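PDB 3PZJ: probable acetyltransferases from Chromobacterium violaceum, which probably transfers an acetyl group from acetyl-CoA to an amine, perhaps the N-terminal serine or alanine of a protein, as a member of the GNAT family. Local coordinates for residues A[155-159]-A[170-176]. Residues are numbered along the deposited sequence; the frame is centred on the assembly and turned at random. Where two conformers were deposited one is given.
Sequences RCEWR and AARRFGF
Trp158 carries most of this buried contact: Ala171, Phe174 and Phe176 all meet its indole from one side of the ring plane, with only Ala171 CB over the face. That methyl makes a CH-pi contact with the five-membered ring, CB lying 3.7 Å from its centroid and 15° off the normal; Trp158 CB, in turn, stands over the centre of the Phe176 ring, 3.9 Å from the centroid. With chi1 at -180°, CG trans to N, the indole reaches past Phe176 to the helix, and its edge meets the Phe176 face at an interplanar angle of 54°, with Trp158 CE3 3.7 Å from Phe176 CE2. NE1 hydrogen-bonds Ser167 OG, a turn earlier in the same helix, which ties down the ring's rotation. The segments belong to the C-terminal half of the GNAT fold, where helix 165-174 packs on the sheet; Gly175, with positive phi, ends it in a Schellman motif (Phe176 N to Ala171 O, Gly175 N to Arg172 O) that turns Phe176 back onto the strand. There the edge of Phe176 faces a backbone carbonyl, its CE1 3.7 Å from Cys156 O. Packing is looser toward the partly exposed Ala170 and Phe174: Ala170 CB is 4.2 Å from Trp158 CZ2, and the Phe174 and Trp158 six-membered rings meet obliquely, neither stacked nor edge-to-face, centroids 5.8 Å apart. Glu157 points away from the helix into salt bridges: Arg155 grips OE1 side-on with NE and NH2, and Arg159 NE lies 2.8 Å from Glu157 OE2, while Arg155 NH1 reaches Arg183 O of the second subunit.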
ATOM      1  N   ARG A 155       9.471  -6.194   7.316  1.00 19.86           N
ATOM      2  CA  ARG A 155       8.484  -6.889   6.526  1.00 21.46           C
ATOM      3  C   ARG A 155       8.862  -6.700   5.029  1.00 21.66           C
ATOM      4  O   ARG A 155       9.041  -5.548   4.595  1.00 22.51           O
ATOM      5  CB  ARG A 155       7.121  -6.215   6.778  1.00 21.25           C
ATOM      6  CG  ARG A 155       5.972  -6.736   5.897  1.00 20.51           C
ATOM      7  CD  ARG A 155       4.737  -5.842   5.961  1.00 22.97           C
ATOM      8  NE  ARG A 155       3.719  -6.231   5.005  1.00 21.68           N
ATOM      9  CZ  ARG A 155       3.028  -7.406   5.023  1.00 18.57           C
ATOM     10  NH1 ARG A 155       3.117  -8.282   6.004  1.00 20.07           N
ATOM     11  NH2 ARG A 155       2.234  -7.693   4.030  1.00 22.37           N
ATOM     12  N   CYS A 156       8.960  -7.782   4.272  1.00 21.27           N
ATOM     13  CA  CYS A 156       9.250  -7.807   2.878  0.50 21.75           C
ATOM     14  C   CYS A 156       8.036  -8.398   2.098  1.00 22.45           C
ATOM     15  O   CYS A 156       7.798  -9.507   2.486  1.00 22.83           O
ATOM     16  CB  CYS A 156      10.549  -8.529   2.506  0.50 23.04           C
ATOM     17  SG  CYS A 156      12.056  -7.625   2.917  0.50 25.69           S
ATOM     18  N   GLU A 157       7.286  -7.724   1.252  1.00 20.67           N
ATOM     19  CA  GLU A 157       6.142  -8.308   0.608  1.00 21.96           C
ATOM     20  C   GLU A 157       6.538  -8.878  -0.733  1.00 23.09           C
ATOM     21  O   GLU A 157       7.509  -8.478  -1.313  1.00 21.44           O
ATOM     22  CB  GLU A 157       5.066  -7.269   0.349  1.00 22.18           C
ATOM     23  CG  GLU A 157       4.313  -6.926   1.494  1.00 25.66           C
ATOM     24  CD  GLU A 157       3.194  -5.964   1.209  1.00 25.11           C
ATOM     25  OE1 GLU A 157       2.484  -5.703   2.135  1.00 30.20           O
ATOM     26  OE2 GLU A 157       3.044  -5.495   0.108  1.00 25.96           O
ATOM     27  N   TRP A 158       5.722  -9.797  -1.202  1.00 21.97           N
ATOM     28  CA  TRP A 158       5.693 -10.256  -2.559  1.00 21.98           C
ATOM     29  C   TRP A 158       4.227 -10.256  -2.939  1.00 20.08           C
ATOM     30  O   TRP A 158       3.428 -10.792  -2.243  1.00 20.76           O
ATOM     31  CB  TRP A 158       6.298 -11.645  -2.694  1.00 22.61           C
ATOM     32  CG  TRP A 158       6.343 -12.250  -4.077  1.00 22.49           C
ATOM     33  CD1 TRP A 158       5.297 -12.638  -4.837  1.00 23.82           C
ATOM     34  CD2 TRP A 158       7.507 -12.569  -4.824  1.00 23.88           C
ATOM     35  NE1 TRP A 158       5.728 -13.164  -6.009  1.00 25.05           N
ATOM     36  CE2 TRP A 158       7.088 -13.136  -6.028  1.00 23.80           C
ATOM     37  CE3 TRP A 158       8.865 -12.438  -4.591  1.00 26.74           C
ATOM     38  CZ2 TRP A 158       7.978 -13.566  -6.982  1.00 29.68           C
ATOM     39  CZ3 TRP A 158       9.730 -12.852  -5.547  1.00 26.17           C
ATOM     40  CH2 TRP A 158       9.289 -13.415  -6.720  1.00 29.62           C
ATOM     41  N   ARG A 159       3.919  -9.605  -4.040  1.00 21.92           N
ATOM     42  CA  ARG A 159       2.527  -9.511  -4.531  1.00 22.55           C
ATOM     43  C   ARG A 159       2.407 -10.004  -5.996  1.00 23.53           C
ATOM     44  O   ARG A 159       3.315  -9.844  -6.811  1.00 22.84           O
ATOM     45  CB  ARG A 159       2.018  -8.086  -4.534  1.00 22.73           C
ATOM     46  CG  ARG A 159       1.842  -7.499  -3.205  1.00 25.59           C
ATOM     47  CD  ARG A 159       1.222  -6.084  -3.222  1.00 26.30           C
ATOM     48  NE  ARG A 159       1.085  -5.643  -1.843  1.00 26.95           N
ATOM     49  CZ  ARG A 159       0.094  -4.899  -1.380  1.00 25.95           C
ATOM     50  NH1 ARG A 159       0.104  -4.511  -0.116  1.00 30.00           N
ATOM     51  NH2 ARG A 159      -0.830  -4.492  -2.207  1.00 28.04           N
ATOM     52  N   ALA A 170       6.514 -19.361  -6.796  1.00 28.54           N
ATOM     53  CA  ALA A 170       7.812 -18.792  -6.490  1.00 28.33           C
ATOM     54  C   ALA A 170       7.863 -18.164  -5.098  1.00 28.01           C
ATOM     55  O   ALA A 170       8.774 -18.393  -4.352  1.00 28.94           O
ATOM     56  CB  ALA A 170       8.257 -17.702  -7.580  1.00 28.38           C
ATOM     57  N   ALA A 171       6.924 -17.307  -4.795  1.00 27.31           N
ATOM     58  CA  ALA A 171       6.875 -16.733  -3.454  1.00 26.76           C
ATOM     59  C   ALA A 171       6.940 -17.801  -2.367  1.00 26.61           C
ATOM     60  O   ALA A 171       7.729 -17.745  -1.417  1.00 26.37           O
ATOM     61  CB  ALA A 171       5.605 -15.832  -3.292  1.00 24.57           C
ATOM     62  N   ARG A 172       6.093 -18.804  -2.496  1.00 28.19           N
ATOM     63  CA  ARG A 172       6.080 -19.871  -1.486  1.00 30.22           C
ATOM     64  C   ARG A 172       7.401 -20.648  -1.451  1.00 30.38           C
ATOM     65  O   ARG A 172       7.877 -20.996  -0.375  1.00 32.08           O
ATOM     66  CB  ARG A 172       4.854 -20.793  -1.690  1.00 30.87           C
ATOM     67  CG  ARG A 172       3.568 -20.180  -1.261  1.00 30.54           C
ATOM     68  CD  ARG A 172       2.364 -21.028  -1.707  1.00 31.71           C
ATOM     69  NE  ARG A 172       1.022 -20.564  -1.371  1.00 28.98           N
ATOM     70  CZ  ARG A 172       0.492 -20.553  -0.144  1.00 30.02           C
ATOM     71  NH1 ARG A 172       1.173 -20.938   0.914  1.00 28.52           N
ATOM     72  NH2 ARG A 172      -0.749 -20.187   0.017  1.00 33.15           N
ATOM     73  N   ARG A 173       7.999 -20.839  -2.598  1.00 31.12           N
ATOM     74  CA  ARG A 173       9.230 -21.575  -2.717  1.00 32.56           C
ATOM     75  C   ARG A 173      10.327 -20.791  -2.008  1.00 33.08           C
ATOM     76  O   ARG A 173      11.134 -21.363  -1.376  1.00 32.71           O
ATOM     77  CB  ARG A 173       9.530 -21.774  -4.186  1.00 32.55           C
ATOM     78  CG  ARG A 173      10.705 -22.585  -4.483  1.00 35.17           C
ATOM     79  CD  ARG A 173      10.708 -23.172  -5.852  1.00 34.32           C
ATOM     80  NE  ARG A 173      10.449 -22.217  -6.891  1.00 37.65           N
ATOM     81  CZ  ARG A 173       9.409 -22.279  -7.719  1.00 38.70           C
ATOM     82  NH1 ARG A 173       9.283 -21.386  -8.652  1.00 39.49           N
ATOM     83  NH2 ARG A 173       8.513 -23.255  -7.633  1.00 39.50           N
ATOM     84  N   PHE A 174      10.294 -19.481  -2.121  1.00 32.17           N
ATOM     85  CA  PHE A 174      11.277 -18.594  -1.460  1.00 32.71           C
ATOM     86  C   PHE A 174      11.066 -18.446   0.029  1.00 32.04           C
ATOM     87  O   PHE A 174      11.918 -17.952   0.743  1.00 36.49           O
ATOM     88  CB  PHE A 174      11.307 -17.227  -2.153  1.00 32.65           C
ATOM     89  CG  PHE A 174      11.780 -17.268  -3.590  1.00 32.32           C
ATOM     90  CD1 PHE A 174      12.766 -18.162  -4.020  1.00 39.44           C
ATOM     91  CD2 PHE A 174      11.194 -16.466  -4.531  1.00 33.22           C
ATOM     92  CE1 PHE A 174      13.194 -18.186  -5.384  1.00 38.87           C
ATOM     93  CE2 PHE A 174      11.607 -16.472  -5.888  1.00 35.70           C
ATOM     94  CZ  PHE A 174      12.590 -17.341  -6.320  1.00 37.93           C
ATOM     95  N   GLY A 175       9.934 -18.874   0.521  1.00 31.63           N
ATOM     96  CA  GLY A 175       9.663 -18.869   1.933  1.00 30.17           C
ATOM     97  C   GLY A 175       8.795 -17.692   2.410  1.00 28.44           C
ATOM     98  O   GLY A 175       8.680 -17.495   3.596  1.00 28.24           O
ATOM     99  N   PHE A 176       8.225 -16.904   1.507  1.00 26.39           N
ATOM    100  CA  PHE A 176       7.185 -15.945   1.871  1.00 26.26           C
ATOM    101  C   PHE A 176       5.946 -16.720   2.326  1.00 27.14           C
ATOM    102  O   PHE A 176       5.659 -17.834   1.802  1.00 27.06           O
ATOM    103  CB  PHE A 176       6.798 -15.078   0.666  1.00 24.04           C
ATOM    104  CG  PHE A 176       7.900 -14.177   0.158  1.00 25.17           C
ATOM    105  CD1 PHE A 176       8.022 -12.883   0.608  1.00 24.83           C
ATOM    106  CD2 PHE A 176       8.834 -14.630  -0.816  1.00 28.90           C
ATOM    107  CE1 PHE A 176       9.010 -12.020   0.094  1.00 25.89           C
ATOM    108  CE2 PHE A 176       9.859 -13.760  -1.303  1.00 24.70           C
ATOM    109  CZ  PHE A 176       9.919 -12.506  -0.846  1.00 23.85           C
TER